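Local coordinates for protein aminotransferase, classes I and II (Silicibacter pomeroyi DSS-3, PDB 3H14) that probably transfers amino groups between L-aspartate and 2-oxoglutarate as a class I aminotransferase that depends on pyridoxal 5'-phosphate, at residues 74-77 against 78-81; 363-366 against 367-371. All coordinates share one frame; numbering follows the deposited sequence.

Overall arrangement
Both contacts of this class I aminotransferase chain are local, contact 1 within one helix and contact 2 where a loop enters another; their centres lie about 34 Å apart, and their nearest atoms about 22 Å. Contact 1 is mostly buried: it sits inside helix 71-85, which packs against strands 94-97 and 240-243 at one margin of the seven-stranded mixed sheet. Contact 2 is a surface contact, with one buried residue, I368, among those that touch; its helix 365-381 rests on helix 278-302 and strand 34-35 of the smaller four-stranded sheet. Residues 74-81 combine stacked arginines, anchored by acidic partners, with an apolar flank, whereas residues 363-371 rely on backbone bonds and largely acidic side chains.

Contact 1 of 2, residues 74-77 against 78-81; sequences RQRI and ARLY
R76 and R79 lie with their guanidinium groups flat on one another, the centres 3.7 Å apart and the planes only 9° from parallel, an i to i+3 pair on helix 71-85. NE of R76 sits over the middle of the R79 guanidinium, while CZ of R79 meets the R76 group nearer its rim. Two like charges this close probably depend on acids beside them: R76 NE forms a salt bridge to D276, and R79 NE forms one to E83, a helical turn further on. R76 NH2 also binds a glycerol, probably from the crystallisation liquor. Both chains leave the helix with CG anti to the backbone N, but R76 bends at chi2 (62°) where R79 runs straight as far as chi3, and this brings the two groups into one stack.

Beneath them run the α-helical bonds: A78 N to R74 O, R79 N to Q75 O and L80 N to R76 O, each 3.1 Å, followed by Y81 N to I77 O at 3.2 Å, the most bent at 142°.

Another flank of the helix is apolar. I77 and Y81, one turn apart, run out alongside each other, and I77 also touches V94, I96 and W241, joining the helix to strands 94-97 and 240-243. The phenol OH of Y81 is hydrogen-bonded to W241 NE1, which ties the ring's far end to strand 240-243. I77 CG2 comes in at the edge of that ring, close to its plane, and reaches CE2 of Y81 at 3.6 Å.

Contact 2 of 2, residues 363-366 against 367-371; sequences RATA and DIEEG
E369 N donates to T365 O at 2.8 Å, an almost straight bond at 178°, in the first turn of the C-terminal helix 365-381. A364 occupies the N-cap position, and its carbonyl O accepts I368 N at 3.1 Å; E370 N follows with a bond of 2.9 Å to A366 O.

The helix start itself places CB of D367 3.3 Å from A364 O. With CG anti to the carbonyl carbon (chi1 -76°), the carboxylate swings back over that start, OD2 lying 4.0 Å from CB of R363 and OD1 4.1 Å from CB of A364. The R363 guanidinium leads away, its NH1 4.5 Å from OD2 of D367, beyond a salt bridge, and OD1 has a long, weak ion pair with R32. The nearby helix N-terminus would probably favour the negative charge. With an alanine here, R363 and R32 would probably lose a nearby negative charge, and a gap would be likely to open beside CB of R363.

Outward, T365 OG1 is hydrogen-bonded to N291 of helix 278-302, and the acid of E370 forms a salt bridge to R374. E369 runs out straight beyond CG, and that CG lies 3.4 Å from T365 O, one turn back.

Contact 1 of 2, residues 74-77 against 78-81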
loop_
_atom_site.group_PDB
_atom_site.type_symbol
_atom_site.label_atom_id
_atom_site.label_comp_id
_atom_site.label_asym_id
_atom_site.label_seq_id
_atom_site.Cartn_x
_atom_site.Cartn_y
_atom_site.Cartn_z
ATOM N N ARG A 74 -12.498 -7.418 -16.316
ATOM C CA ARG A 74 -12.005 -8.741 -15.882
ATOM C C ARG A 74 -11.075 -9.405 -16.888
ATOM O O ARG A 74 -10.026 -9.917 -16.540
ATOM C CB ARG A 74 -13.180 -9.667 -15.599
ATOM C CG ARG A 74 -14.049 -9.193 -14.443
ATOM C CD ARG A 74 -15.286 -10.058 -14.296
ATOM N NE ARG A 74 -15.011 -11.239 -13.511
ATOM C CZ ARG A 74 -15.848 -12.249 -13.324
ATOM N NH1 ARG A 74 -17.036 -12.292 -13.933
ATOM N NH2 ARG A 74 -15.464 -13.252 -12.550
ATOM N N GLN A 75 -11.482 -9.418 -18.146
ATOM C CA GLN A 75 -10.669 -9.955 -19.224
ATOM C C GLN A 75 -9.357 -9.187 -19.405
ATOM O O GLN A 75 -8.302 -9.785 -19.649
ATOM C CB GLN A 75 -11.487 -9.923 -20.528
ATOM C CG GLN A 75 -12.506 -11.043 -20.602
ATOM C CD GLN A 75 -13.691 -10.759 -21.528
ATOM O OE1 GLN A 75 -13.610 -9.921 -22.438
ATOM N NE2 GLN A 75 -14.797 -11.466 -21.298
ATOM N N ARG A 76 -9.422 -7.864 -19.300
ATOM C CA ARG A 76 -8.208 -7.041 -19.454
ATOM C C ARG A 76 -7.207 -7.246 -18.319
ATOM O O ARG A 76 -6.001 -7.211 -18.539
ATOM C CB ARG A 76 -8.541 -5.551 -19.559
ATOM C CG ARG A 76 -7.338 -4.632 -19.862
ATOM C CD ARG A 76 -6.692 -4.949 -21.212
ATOM N NE ARG A 76 -5.469 -4.190 -21.443
ATOM C CZ ARG A 76 -4.273 -4.507 -20.959
ATOM N NH1 ARG A 76 -4.109 -5.562 -20.170
ATOM N NH2 ARG A 76 -3.226 -3.755 -21.247
ATOM N N ILE A 77 -7.710 -7.391 -17.105
ATOM C CA ILE A 77 -6.863 -7.711 -15.962
ATOM C C ILE A 77 -6.180 -9.096 -16.152
ATOM O O ILE A 77 -4.964 -9.229 -15.961
ATOM C CB ILE A 77 -7.663 -7.624 -14.657
ATOM C CG1 ILE A 77 -8.039 -6.159 -14.354
ATOM C CG2 ILE A 77 -6.882 -8.226 -13.486
ATOM C CD1 ILE A 77 -9.187 -5.989 -13.345
ATOM N N ALA A 78 -6.958 -10.097 -16.553
ATOM C CA ALA A 78 -6.431 -11.427 -16.842
ATOM C C ALA A 78 -5.262 -11.355 -17.823
ATOM O O ALA A 78 -4.225 -11.982 -17.606
ATOM C CB ALA A 78 -7.551 -12.352 -17.386
ATOM N N ARG A 79 -5.409 -10.544 -18.875
ATOM C CA ARG A 79 -4.328 -10.301 -19.841
ATOM C C ARG A 79 -3.090 -9.679 -19.169
ATOM O O ARG A 79 -1.951 -10.024 -19.497
ATOM C CB ARG A 79 -4.842 -9.400 -20.972
ATOM C CG ARG A 79 -3.825 -9.039 -22.053
ATOM C CD ARG A 79 -4.518 -8.340 -23.227
ATOM N NE ARG A 79 -3.816 -7.121 -23.636
ATOM C CZ ARG A 79 -4.371 -6.132 -24.332
ATOM N NH1 ARG A 79 -5.653 -6.186 -24.696
ATOM N NH2 ARG A 79 -3.643 -5.060 -24.641
ATOM N N LEU A 80 -3.311 -8.756 -18.227
ATOM C CA LEU A 80 -2.203 -8.170 -17.460
ATOM C C LEU A 80 -1.344 -9.240 -16.755
ATOM O O LEU A 80 -0.107 -9.122 -16.708
ATOM C CB LEU A 80 -2.740 -7.102 -16.466
ATOM C CG LEU A 80 -1.784 -6.529 -15.399
ATOM C CD1 LEU A 80 -2.118 -5.086 -15.042
ATOM C CD2 LEU A 80 -1.789 -7.373 -14.163
ATOM N N TYR A 81 -1.977 -10.301 -16.253
ATOM C CA TYR A 81 -1.248 -11.349 -15.535
ATOM C C TYR A 81 -0.321 -12.126 -16.456
ATOM O O TYR A 81 0.771 -12.510 -16.042
ATOM C CB TYR A 81 -2.193 -12.257 -14.721
ATOM C CG TYR A 81 -2.613 -11.594 -13.403
ATOM C CD1 TYR A 81 -1.809 -11.678 -12.279
ATOM C CD2 TYR A 81 -3.773 -10.821 -13.314
ATOM C CE1 TYR A 81 -2.153 -11.066 -11.086
ATOM C CE2 TYR A 81 -4.130 -10.188 -12.115
ATOM C CZ TYR A 81 -3.304 -10.311 -11.003
ATOM O OH TYR A 81 -3.646 -9.701 -9.800
#

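Contact 2 of 2, residues 363-366 against 367-371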
loop_
_atom_site.group_PDB
_atom_site.type_symbol
_atom_site.label_atom_id
_atom_site.label_comp_id
_atom_site.label_asym_id
_atom_site.label_seq_id
_atom_site.Cartn_x
_atom_site.Cartn_y
_atom_site.Cartn_z
ATOM N N ARG A 363 5.435 12.856 -5.409
ATOM C CA ARG A 363 5.262 14.151 -6.090
ATOM C C ARG A 363 6.243 14.422 -7.246
ATOM O O ARG A 363 7.126 13.609 -7.533
ATOM C CB ARG A 363 5.331 15.261 -5.045
ATOM C CG ARG A 363 4.195 15.255 -3.988
ATOM C CD ARG A 363 2.902 15.728 -4.586
ATOM N NE ARG A 363 1.727 15.599 -3.723
ATOM C CZ ARG A 363 0.978 16.620 -3.302
ATOM N NH1 ARG A 363 1.270 17.872 -3.639
ATOM N NH2 ARG A 363 -0.076 16.391 -2.527
ATOM N N ALA A 364 6.062 15.555 -7.940
ATOM C CA ALA A 364 6.928 15.943 -9.060
ATOM C C ALA A 364 8.388 16.021 -8.625
ATOM O O ALA A 364 8.676 16.314 -7.467
ATOM C CB ALA A 364 6.489 17.335 -9.615
ATOM N N THR A 365 9.315 15.811 -9.556
ATOM C CA THR A 365 10.734 15.818 -9.210
ATOM C C THR A 365 11.172 17.163 -8.644
ATOM O O THR A 365 11.956 17.224 -7.694
ATOM C CB THR A 365 11.570 15.396 -10.421
ATOM O OG1 THR A 365 11.154 14.077 -10.804
ATOM C CG2 THR A 365 13.061 15.443 -10.132
ATOM N N ALA A 366 10.637 18.255 -9.185
ATOM C CA ALA A 366 10.947 19.601 -8.636
ATOM C C ALA A 366 10.530 19.762 -7.163
ATOM O O ALA A 366 11.215 20.421 -6.362
ATOM C CB ALA A 366 10.271 20.683 -9.494
ATOM N N ASP A 367 9.397 19.176 -6.806
ATOM C CA ASP A 367 8.942 19.165 -5.396
ATOM C C ASP A 367 9.929 18.366 -4.498
ATOM O O ASP A 367 10.201 18.754 -3.385
ATOM C CB ASP A 367 7.567 18.498 -5.268
ATOM C CG ASP A 367 6.434 19.377 -5.735
ATOM O OD1 ASP A 367 6.676 20.191 -6.640
ATOM O OD2 ASP A 367 5.308 19.230 -5.200
ATOM N N ILE A 368 10.383 17.213 -4.977
ATOM C CA ILE A 368 11.340 16.372 -4.234
ATOM C C ILE A 368 12.676 17.117 -4.091
ATOM O O ILE A 368 13.219 17.216 -2.997
ATOM C CB ILE A 368 11.520 14.987 -4.910
ATOM C CG1 ILE A 368 10.217 14.163 -4.843
ATOM C CG2 ILE A 368 12.679 14.202 -4.316
ATOM C CD1 ILE A 368 9.303 14.435 -3.661
ATOM N N GLU A 369 13.176 17.681 -5.192
ATOM C CA GLU A 369 14.376 18.505 -5.125
ATOM C C GLU A 369 14.210 19.585 -4.077
ATOM O O GLU A 369 15.066 19.759 -3.226
ATOM C CB GLU A 369 14.699 19.120 -6.487
ATOM C CG GLU A 369 15.218 18.115 -7.496
ATOM C CD GLU A 369 15.503 18.697 -8.903
ATOM O OE1 GLU A 369 14.851 19.704 -9.307
ATOM O OE2 GLU A 369 16.366 18.097 -9.621
ATOM N N GLU A 370 13.101 20.317 -4.137
ATOM C CA GLU A 370 12.786 21.331 -3.139
ATOM C C GLU A 370 12.685 20.789 -1.710
ATOM O O GLU A 370 13.193 21.413 -0.744
ATOM C CB GLU A 370 11.494 22.058 -3.523
ATOM C CG GLU A 370 11.074 23.202 -2.596
ATOM C CD GLU A 370 12.018 24.396 -2.630
ATOM O OE1 GLU A 370 12.590 24.686 -3.710
ATOM O OE2 GLU A 370 12.180 25.036 -1.576
ATOM N N GLY A 371 12.045 19.635 -1.555
ATOM C CA GLY A 371 11.938 19.032 -0.240
ATOM C C GLY A 371 13.291 18.692 0.373
ATOM O O GLY A 371 13.524 18.916 1.562
#